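Local structure of cell division cycle protein 123 (Schizosaccharomyces pombe, 4ZGP) at residues R195-S200 and L269-S274; C207-N212 and V244-I249; Y214-L217 and C223-K226. The protein acts as an ATP-dependent folding chaperone for translation initiation factor eIF2, binding its gamma subunit so that the alpha and beta subunits can join it. One frame throughout, in Å; residues are numbered along the deposited sequence. Where two conformers were deposited one is given.

Interaction 1: R195-S200 and L269-S274; sequences RCFVKS and LLFSWS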
loop_
_atom_site.group_PDB
_atom_site.type_symbol
_atom_site.label_atom_id
_atom_site.label_comp_id
_atom_site.label_asym_id
_atom_site.label_seq_id
_atom_site.Cartn_x
_atom_site.Cartn_y
_atom_site.Cartn_z
ATOM N N ARG A 195 3.408 10.514 1.462
ATOM C CA ARG A 195 2.112 10.049 1.923
ATOM C C ARG A 195 1.189 11.258 2.012
ATOM O O ARG A 195 1.569 12.273 2.578
ATOM C CB ARG A 195 2.237 9.352 3.269
ATOM C CG ARG A 195 0.887 8.951 3.859
ATOM C CD ARG A 195 1.011 7.768 4.807
ATOM N NE ARG A 195 1.325 6.525 4.105
ATOM C CZ ARG A 195 1.425 5.341 4.698
ATOM N NH1 ARG A 195 1.265 5.249 6.011
ATOM N NH2 ARG A 195 1.688 4.242 3.975
ATOM N N CYS A 196 -0.016 11.131 1.454
ATOM C CA CYS A 196 -0.859 12.281 1.127
ATOM C C CYS A 196 -2.245 12.065 1.698
ATOM O O CYS A 196 -2.899 11.045 1.459
ATOM C CB CYS A 196 -0.935 12.495 -0.387
ATOM S SG CYS A 196 0.692 12.480 -1.219
ATOM N N PHE A 197 -2.699 13.050 2.453
ATOM C CA PHE A 197 -3.873 12.889 3.273
ATOM C C PHE A 197 -5.000 13.730 2.701
ATOM O O PHE A 197 -4.827 14.910 2.396
ATOM C CB PHE A 197 -3.553 13.292 4.720
ATOM C CG PHE A 197 -2.468 12.468 5.342
ATOM C CD1 PHE A 197 -1.134 12.822 5.197
ATOM C CD2 PHE A 197 -2.779 11.352 6.092
ATOM C CE1 PHE A 197 -0.134 12.055 5.789
ATOM C CE2 PHE A 197 -1.783 10.586 6.679
ATOM C CZ PHE A 197 -0.466 10.935 6.533
ATOM N N VAL A 198 -6.150 13.091 2.533
ATOM C CA VAL A 198 -7.265 13.672 1.834
ATOM C C VAL A 198 -8.490 13.661 2.734
ATOM O O VAL A 198 -8.843 12.629 3.281
ATOM C CB VAL A 198 -7.598 12.889 0.537
ATOM C CG1 VAL A 198 -8.813 13.489 -0.134
ATOM C CG2 VAL A 198 -6.403 12.879 -0.413
ATOM N N LYS A 199 -9.132 14.814 2.877
ATOM C CA LYS A 199 -10.336 14.904 3.698
ATOM C C LYS A 199 -11.352 15.760 2.965
ATOM O O LYS A 199 -11.014 16.830 2.458
ATOM C CB LYS A 199 -10.020 15.494 5.077
ATOM C CG LYS A 199 -11.233 15.585 5.987
ATOM C CD LYS A 199 -10.974 16.522 7.158
ATOM C CE LYS A 199 -10.073 15.869 8.155
ATOM N NZ LYS A 199 -9.962 16.647 9.443
ATOM N N SER A 200 -12.582 15.260 2.887
ATOM C CA SER A 200 -13.630 15.856 2.061
ATOM C C SER A 200 -13.118 16.171 0.660
ATOM O O SER A 200 -13.331 17.259 0.142
ATOM C CB SER A 200 -14.201 17.110 2.743
ATOM O OG SER A 200 -14.491 16.802 4.093
ATOM N N LEU A 269 2.881 9.029 10.022
ATOM C CA LEU A 269 4.274 9.381 9.747
ATOM C C LEU A 269 4.671 10.692 10.428
ATOM O O LEU A 269 4.839 10.707 11.648
ATOM C CB LEU A 269 4.523 9.427 8.230
ATOM C CG LEU A 269 4.319 8.063 7.541
ATOM C CD1 LEU A 269 4.506 8.215 6.024
ATOM C CD2 LEU A 269 5.300 7.014 8.070
ATOM N N LEU A 270 4.841 11.776 9.674
ATOM C CA LEU A 270 5.234 13.051 10.290
ATOM C C LEU A 270 4.042 13.827 10.846
ATOM O O LEU A 270 4.216 14.895 11.452
ATOM C CB LEU A 270 5.993 13.928 9.297
ATOM C CG LEU A 270 7.293 13.273 8.830
ATOM C CD1 LEU A 270 8.034 14.214 7.891
ATOM C CD2 LEU A 270 8.146 12.909 10.048
ATOM N N PHE A 271 2.838 13.302 10.629
ATOM C CA PHE A 271 1.621 13.870 11.220
ATOM C C PHE A 271 1.050 12.962 12.297
ATOM O O PHE A 271 1.141 11.740 12.208
ATOM C CB PHE A 271 0.534 14.108 10.155
ATOM C CG PHE A 271 0.913 15.121 9.138
ATOM C CD1 PHE A 271 0.759 16.475 9.393
ATOM C CD2 PHE A 271 1.449 14.734 7.926
ATOM C CE1 PHE A 271 1.130 17.425 8.465
ATOM C CE2 PHE A 271 1.817 15.684 6.987
ATOM C CZ PHE A 271 1.670 17.037 7.258
ATOM N N SER A 272 0.444 13.550 13.325
ATOM C CA SER A 272 -0.341 12.743 14.246
ATOM C C SER A 272 -1.794 12.729 13.794
ATOM O O SER A 272 -2.261 13.657 13.136
ATOM C CB SER A 272 -0.268 13.297 15.669
ATOM O OG SER A 272 -0.985 14.514 15.722
ATOM N N TRP A 273 -2.514 11.689 14.178
ATOM C CA TRP A 273 -3.909 11.580 13.795
ATOM C C TRP A 273 -4.771 12.567 14.576
ATOM O O TRP A 273 -5.854 12.923 14.125
ATOM C CB TRP A 273 -4.388 10.135 13.967
ATOM C CG TRP A 273 -4.009 9.367 12.753
ATOM C CD1 TRP A 273 -2.949 8.521 12.615
ATOM C CD2 TRP A 273 -4.621 9.463 11.455
ATOM N NE1 TRP A 273 -2.883 8.056 11.315
ATOM C CE2 TRP A 273 -3.900 8.620 10.586
ATOM C CE3 TRP A 273 -5.713 10.163 10.952
ATOM C CZ2 TRP A 273 -4.242 8.462 9.242
ATOM C CZ3 TRP A 273 -6.058 9.997 9.623
ATOM C CH2 TRP A 273 -5.322 9.151 8.783
ATOM N N SER A 274 -4.278 13.026 15.724
ATOM C CA SER A 274 -4.977 14.088 16.430
ATOM C C SER A 274 -5.035 15.313 15.548
ATOM O O SER A 274 -6.094 15.900 15.365
ATOM C CB SER A 274 -4.296 14.427 17.767
ATOM O OG SER A 274 -4.146 13.266 18.558
#
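F197 and F271 both set CG anti to their own carbonyl carbon, with chi1 at -60° and -64°, and their rings meet between strand 193-199 and the 269-274 segment. W273 adds a third ring. Together they form an aromatic cluster on one side of a sheet in this ATP-grasp protein. F197 comes from the strand, F271 from the loop before helix 273-278 and W273 from the first turn of that helix. The F197 ring uses two of its corners. CE1 lies 3.8 Å from CD2 of F271, in an oblique pair whose centroids are 5.6 Å apart. CE2 lies 4.1 Å from CZ2 of W273. Here the F197 edge is directed at the indole face, as an offset edge-to-face pair with planes at 79° and 6.0 Å between the centroid of F197 and that of the six-membered ring. The indole is held at its polar end too, since NE1 bonds to the carbonyl of T266. F271 also packs on A205 and C207 of strand 202-208. The helix start is defined by S272 at the N-cap. Its side chain caps a backbone N, and its own N bonds to the E275 carboxylate, consistent with a capping box.

The second half of the contact is aliphatic. L269 lies across the R195 chain at about a right angle. The guanidinium is turned toward the nucleotide site: NE pairs with D246, and NH1 bonds to the carbonyl of D267. The loop touches the methylenes of this ATP-binding arginine, and a carbonyl two residues before L269 takes its NH1. The L269 contact is carried by one methyl, CD1, which sits 3.7 Å from CB and 3.7 Å from CD of R195.

Interaction 2: C207-N212 and V244-I249; sequences CQRDDN and VFDVYI. With ADP (adenosine-5'-diphosphate), chain C.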
loop_
_atom_site.group_PDB
_atom_site.type_symbol
_atom_site.label_atom_id
_atom_site.label_comp_id
_atom_site.label_asym_id
_atom_site.label_seq_id
_atom_site.Cartn_x
_atom_site.Cartn_y
_atom_site.Cartn_z
ATOM N N CYS A 207 3.458 14.336 3.494
ATOM C CA CYS A 207 4.785 14.302 4.063
ATOM C C CYS A 207 5.644 13.328 3.322
ATOM O O CYS A 207 5.157 12.431 2.649
ATOM C CB CYS A 207 4.745 13.937 5.561
ATOM S SG CYS A 207 4.058 12.333 6.017
ATOM N N GLN A 208 6.940 13.559 3.424
ATOM C CA GLN A 208 7.936 12.592 3.016
ATOM C C GLN A 208 7.662 11.230 3.646
ATOM O O GLN A 208 7.310 11.127 4.835
ATOM C CB GLN A 208 9.339 13.075 3.390
ATOM C CG GLN A 208 10.460 12.189 2.872
ATOM C CD GLN A 208 11.833 12.784 3.113
ATOM O OE1 GLN A 208 11.951 13.912 3.593
ATOM N NE2 GLN A 208 12.874 12.025 2.784
ATOM N N ARG A 209 7.845 10.172 2.858
ATOM C CA ARG A 209 7.468 8.842 3.312
ATOM C C ARG A 209 8.561 8.134 4.098
ATOM O O ARG A 209 8.268 7.374 5.020
ATOM C CB ARG A 209 7.047 7.987 2.120
ATOM C CG ARG A 209 5.556 7.821 2.025
ATOM C CD ARG A 209 5.120 6.440 2.469
ATOM N NE ARG A 209 4.855 5.588 1.321
ATOM C CZ ARG A 209 4.626 4.283 1.389
ATOM N NH1 ARG A 209 4.383 3.606 0.282
ATOM N NH2 ARG A 209 4.635 3.662 2.561
ATOM N N ASP A 210 9.820 8.392 3.762
ATOM C CA ASP A 210 10.919 7.722 4.468
ATOM C C ASP A 210 11.426 8.595 5.599
ATOM O O ASP A 210 10.842 9.639 5.878
ATOM C CB ASP A 210 12.060 7.392 3.507
ATOM C CG ASP A 210 12.755 8.625 3.007
ATOM O OD1 ASP A 210 12.048 9.623 2.748
ATOM O OD2 ASP A 210 13.999 8.606 2.876
ATOM N N ASP A 211 12.520 8.208 6.250
ATOM C CA ASP A 211 12.962 9.011 7.392
ATOM C C ASP A 211 14.350 9.624 7.238
ATOM O O ASP A 211 14.990 9.983 8.221
ATOM C CB ASP A 211 12.904 8.187 8.688
ATOM C CG ASP A 211 13.443 6.787 8.521
ATOM O OD1 ASP A 211 14.387 6.601 7.721
ATOM O OD2 ASP A 211 12.923 5.868 9.196
ATOM N N ASN A 212 14.805 9.790 6.002
ATOM C CA ASN A 212 16.092 10.430 5.790
ATOM C C ASN A 212 15.941 11.801 5.175
ATOM O O ASN A 212 15.179 11.992 4.230
ATOM C CB ASN A 212 16.991 9.552 4.924
ATOM C CG ASN A 212 17.404 8.282 5.636
ATOM O OD1 ASN A 212 18.096 8.329 6.653
ATOM N ND2 ASN A 212 16.972 7.133 5.111
ATOM N N VAL A 244 -6.055 8.071 2.292
ATOM C CA VAL A 244 -4.632 8.396 2.306
ATOM C C VAL A 244 -3.995 7.735 1.097
ATOM O O VAL A 244 -4.196 6.552 0.915
ATOM C CB VAL A 244 -3.973 7.885 3.582
ATOM C CG1 VAL A 244 -2.492 8.250 3.610
ATOM C CG2 VAL A 244 -4.726 8.443 4.850
ATOM N N PHE A 245 -3.257 8.476 0.277
ATOM C CA PHE A 245 -2.635 7.820 -0.881
ATOM C C PHE A 245 -1.134 8.037 -0.866
ATOM O O PHE A 245 -0.663 9.072 -0.411
ATOM C CB PHE A 245 -3.289 8.271 -2.218
ATOM C CG PHE A 245 -3.080 9.718 -2.617
ATOM C CD1 PHE A 245 -3.908 10.718 -2.146
ATOM C CD2 PHE A 245 -2.137 10.058 -3.572
ATOM C CE1 PHE A 245 -3.743 12.040 -2.575
ATOM C CE2 PHE A 245 -1.967 11.374 -4.005
ATOM C CZ PHE A 245 -2.756 12.365 -3.504
ATOM N N ASP A 246 -0.379 7.012 -1.289
ATOM C CA ASP A 246 1.078 7.114 -1.334
ATOM C C ASP A 246 1.481 7.368 -2.770
ATOM O O ASP A 246 0.872 6.824 -3.693
ATOM C CB ASP A 246 1.766 5.842 -0.807
ATOM C CG ASP A 246 1.556 5.642 0.688
ATOM O OD1 ASP A 246 1.248 6.626 1.393
ATOM O OD2 ASP A 246 1.685 4.504 1.159
ATOM N N VAL A 247 2.474 8.226 -2.968
ATOM C CA VAL A 247 2.901 8.574 -4.319
ATOM C C VAL A 247 4.408 8.517 -4.448
ATOM O O VAL A 247 5.119 8.798 -3.504
ATOM C CB VAL A 247 2.444 9.972 -4.719
ATOM C CG1 VAL A 247 0.985 9.987 -4.831
ATOM C CG2 VAL A 247 2.917 11.009 -3.705
ATOM N N TYR A 248 4.865 8.120 -5.629
ATOM C CA TYR A 248 6.278 8.134 -5.950
ATOM C C TYR A 248 6.469 9.141 -7.079
ATOM O O TYR A 248 5.828 9.045 -8.122
ATOM C CB TYR A 248 6.762 6.749 -6.370
ATOM C CG TYR A 248 8.218 6.754 -6.795
ATOM C CD1 TYR A 248 9.204 7.218 -5.940
ATOM C CD2 TYR A 248 8.599 6.265 -8.043
ATOM C CE1 TYR A 248 10.556 7.223 -6.329
ATOM C CE2 TYR A 248 9.951 6.250 -8.435
ATOM C CZ TYR A 248 10.917 6.734 -7.575
ATOM O OH TYR A 248 12.254 6.733 -7.960
ATOM N N ILE A 249 7.328 10.128 -6.867
ATOM C CA ILE A 249 7.495 11.177 -7.867
ATOM C C ILE A 249 8.906 11.101 -8.398
ATOM O O ILE A 249 9.863 11.184 -7.651
ATOM C CB ILE A 249 7.190 12.572 -7.293
ATOM C CG1 ILE A 249 5.729 12.613 -6.833
ATOM C CG2 ILE A 249 7.425 13.654 -8.362
ATOM C CD1 ILE A 249 5.282 13.932 -6.192
HETATM P PB ADP C . 2.272 0.371 2.244
HETATM O O1B ADP C . 1.281 1.394 1.710
HETATM O O2B ADP C . 1.620 -0.821 2.921
HETATM O O3B ADP C . 3.418 1.050 2.967
HETATM P PA ADP C . 3.411 0.329 -0.420
HETATM O O1A ADP C . 3.020 1.786 -0.380
HETATM O O2A ADP C . 2.987 -0.600 -1.545
HETATM O O3A ADP C . 2.939 -0.370 0.959
HETATM O "O5'" ADP C . 5.013 0.288 -0.343
HETATM C "C5'" ADP C . 5.721 -0.033 0.855
HETATM C "C4'" ADP C . 7.171 0.301 0.549
HETATM O "O4'" ADP C . 7.715 -0.704 -0.309
HETATM C "C3'" ADP C . 7.266 1.614 -0.211
HETATM O "O3'" ADP C . 7.633 2.689 0.660
HETATM C "C2'" ADP C . 8.317 1.381 -1.277
HETATM O "O2'" ADP C . 9.578 1.930 -0.885
HETATM C "C1'" ADP C . 8.449 -0.123 -1.392
HETATM N N9 ADP C . 7.821 -0.529 -2.674
HETATM C C8 ADP C . 6.491 -0.631 -2.892
HETATM N N7 ADP C . 6.239 -1.022 -4.171
HETATM C C5 ADP C . 7.431 -1.178 -4.793
HETATM C C6 ADP C . 7.878 -1.584 -6.145
HETATM N N6 ADP C . 6.955 -1.901 -7.091
HETATM N N1 ADP C . 9.214 -1.624 -6.393
HETATM C C2 ADP C . 10.108 -1.313 -5.429
HETATM N N3 ADP C . 9.774 -0.937 -4.177
HETATM C C4 ADP C . 8.469 -0.853 -3.802
#
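D246 reaches from strand 243-250 to R209, which lies just past the end of strand 202-208, and its side chain can be followed atom by atom. CB is already close to the arginine, 3.6 Å from R209 NH1. CG is anti to the carbonyl carbon of D246 (chi1 -68°), which puts the carboxylate over one face of the guanidinium, with CG 3.4 Å from R209 CZ. The carboxylate and guanidinium planes are 26° apart, so the two groups are stacked rather than joined edge on. OD1 turns to another arginine and makes a salt bridge with NE of R195. OD2 is the branch nearest R209, 3.0 Å from its NH1. This is a salt bridge of charges alone, because the oxygen lies well out of the guanidinium plane and no N-H points at it. OD2 also lies 3.2 Å from the beta-phosphate oxygen O1B of ADP.

The N-H groups of R209 serve other partners. NH2 bonds to O3B of the beta-phosphate at 2.9 Å, with an N-H...O angle of 156°. NH1 faces O1A of the alpha-phosphate at a very short distance, so the detail there is doubtful; it also pairs with E193. The ribose O3' lies over the face opposite D246. R209 was deposited in two conformers, and this account holds for one of them.

If D246 were an alanine, R195 NE would probably lose its salt-bridge mate and one face of the R209 guanidinium its carboxylate, leaving R209 to its bonds with ADP and E193. D246 and R209 both bind ATP. Coming from strands on either side of strand 193-199, they belong to the nucleotide site of an ATP-grasp fold.

Interaction 3: Y214-L217 and C223-K226; sequences YEFL and CYEK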
loop_
_atom_site.group_PDB
_atom_site.type_symbol
_atom_site.label_atom_id
_atom_site.label_comp_id
_atom_site.label_asym_id
_atom_site.label_seq_id
_atom_site.Cartn_x
_atom_site.Cartn_y
_atom_site.Cartn_z
ATOM N N TYR A 214 16.601 14.945 2.954
ATOM C CA TYR A 214 16.944 15.002 1.533
ATOM C C TYR A 214 16.763 16.447 1.099
ATOM O O TYR A 214 15.649 16.910 0.887
ATOM C CB TYR A 214 16.071 14.031 0.719
ATOM C CG TYR A 214 16.444 13.893 -0.750
ATOM C CD1 TYR A 214 17.774 13.945 -1.166
ATOM C CD2 TYR A 214 15.462 13.698 -1.719
ATOM C CE1 TYR A 214 18.112 13.816 -2.512
ATOM C CE2 TYR A 214 15.783 13.571 -3.062
ATOM C CZ TYR A 214 17.111 13.629 -3.455
ATOM O OH TYR A 214 17.431 13.493 -4.791
ATOM N N GLU A 215 17.867 17.184 1.021
ATOM C CA GLU A 215 17.809 18.634 0.817
ATOM C C GLU A 215 17.109 19.035 -0.488
ATOM O O GLU A 215 16.498 20.093 -0.552
ATOM C CB GLU A 215 19.215 19.241 0.845
ATOM C CG GLU A 215 20.095 18.860 -0.342
ATOM C CD GLU A 215 20.421 17.378 -0.373
ATOM O OE1 GLU A 215 20.407 16.738 0.710
ATOM O OE2 GLU A 215 20.676 16.850 -1.478
ATOM N N PHE A 216 17.176 18.170 -1.496
ATOM C CA PHE A 216 16.543 18.423 -2.799
ATOM C C PHE A 216 15.046 18.736 -2.687
ATOM O O PHE A 216 14.482 19.445 -3.518
ATOM C CB PHE A 216 16.755 17.216 -3.723
ATOM C CG PHE A 216 16.198 17.399 -5.117
ATOM C CD1 PHE A 216 16.887 18.157 -6.067
ATOM C CD2 PHE A 216 14.998 16.797 -5.489
ATOM C CE1 PHE A 216 16.383 18.326 -7.369
ATOM C CE2 PHE A 216 14.477 16.963 -6.789
ATOM C CZ PHE A 216 15.171 17.731 -7.728
ATOM N N LEU A 217 14.401 18.192 -1.661
ATOM C CA LEU A 217 12.961 18.356 -1.506
ATOM C C LEU A 217 12.577 19.800 -1.191
ATOM O O LEU A 217 11.581 20.308 -1.696
ATOM C CB LEU A 217 12.445 17.423 -0.407
ATOM C CG LEU A 217 12.771 15.941 -0.591
ATOM C CD1 LEU A 217 12.190 15.116 0.540
ATOM C CD2 LEU A 217 12.269 15.424 -1.965
ATOM N N CYS A 223 6.900 22.217 -6.766
ATOM C CA CYS A 223 6.785 21.295 -7.892
ATOM C C CYS A 223 6.146 19.981 -7.423
ATOM O O CYS A 223 5.199 19.492 -8.049
ATOM C CB CYS A 223 8.158 21.045 -8.521
ATOM S SG CYS A 223 8.132 19.995 -9.986
ATOM N N TYR A 224 6.639 19.428 -6.314
ATOM C CA TYR A 224 6.054 18.190 -5.780
ATOM C C TYR A 224 4.586 18.373 -5.426
ATOM O O TYR A 224 3.762 17.512 -5.732
ATOM C CB TYR A 224 6.823 17.694 -4.543
ATOM C CG TYR A 224 8.159 17.080 -4.880
ATOM C CD1 TYR A 224 8.230 15.910 -5.620
ATOM C CD2 TYR A 224 9.351 17.659 -4.457
ATOM C CE1 TYR A 224 9.443 15.334 -5.947
ATOM C CE2 TYR A 224 10.577 17.083 -4.779
ATOM C CZ TYR A 224 10.612 15.919 -5.526
ATOM O OH TYR A 224 11.811 15.323 -5.865
ATOM N N GLU A 225 4.265 19.503 -4.793
ATOM C CA GLU A 225 2.901 19.779 -4.388
ATOM C C GLU A 225 1.968 19.813 -5.591
ATOM O O GLU A 225 0.878 19.237 -5.553
ATOM C CB GLU A 225 2.812 21.101 -3.614
ATOM C CG GLU A 225 1.385 21.446 -3.209
ATOM C CD GLU A 225 1.276 22.792 -2.512
ATOM O OE1 GLU A 225 0.139 23.233 -2.253
ATOM O OE2 GLU A 225 2.324 23.406 -2.224
ATOM N N LYS A 226 2.404 20.479 -6.661
ATOM C CA LYS A 226 1.578 20.591 -7.865
ATOM C C LYS A 226 1.343 19.222 -8.488
ATOM O O LYS A 226 0.235 18.918 -8.902
ATOM C CB LYS A 226 2.228 21.535 -8.893
ATOM C CG LYS A 226 1.549 21.553 -10.248
ATOM C CD LYS A 226 0.091 21.993 -10.164
ATOM C CE LYS A 226 -0.446 22.435 -11.530
ATOM N NZ LYS A 226 -0.075 21.496 -12.631
#
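Y224 points its hydroxyl end between the side chains of F216 and L217, and meets each of them at about a right angle. CG is anti to the carbonyl carbon (chi1 -74°), which carries the ring from helix 221-233 toward the short helix 216-219. OH touches the edge of the F216 ring, in the plane of that ring. It lies 3.3 Å from F216 CE2 and 3.5 Å from F216 CD2, so it faces one side of the hexagon. L217 supplies a methyl instead: CD2 sits 3.7 Å from Y224 CE2 and 4.0 Å from Y224 CZ.

The contact packs two helices that follow each other in the chain. L217 N bonds to the carbonyl of Y214, near the start of the weakly bonded first helix. The F216 CB lies over one face of the Y214 ring. Y224 is buried and also meets the ring of F194 and the side chain of T192, which joins the helix pair to the sheet. F216 is exposed and touches a crystal neighbour, so its ring position may owe something to packing in the crystal.

The chemistry is mainly apolar. The Y224 oxygen faces ring C-H groups of F216 in their plane, where a weak electrostatic attraction is possible. Side-chain packing, not hydrogen bonding, makes the contact between these segments.

In the fold
Interactions 1 and 2 meet directly, with centres 11 Å apart, in the sheet where strand 193-199 lies between 202-208 and 243-250. The joint is the salt bridge from R195 NE to D246 OD1, 2.7 Å long, beside the ADP phosphates. Both reach the pocket: interaction 1 through R195, interaction 2 through R209 and D246. Interaction 3 is further out: the L217 side chain is about 13 Å from ADP. It still touches interaction 2, through L217 CD1 at 3.3 Å from Q208 OE1 and I249 CG2 at 3.6 Å from Y224 CE1. Interactions 1 and 3 do not touch; their nearest atoms are about 7 Å apart.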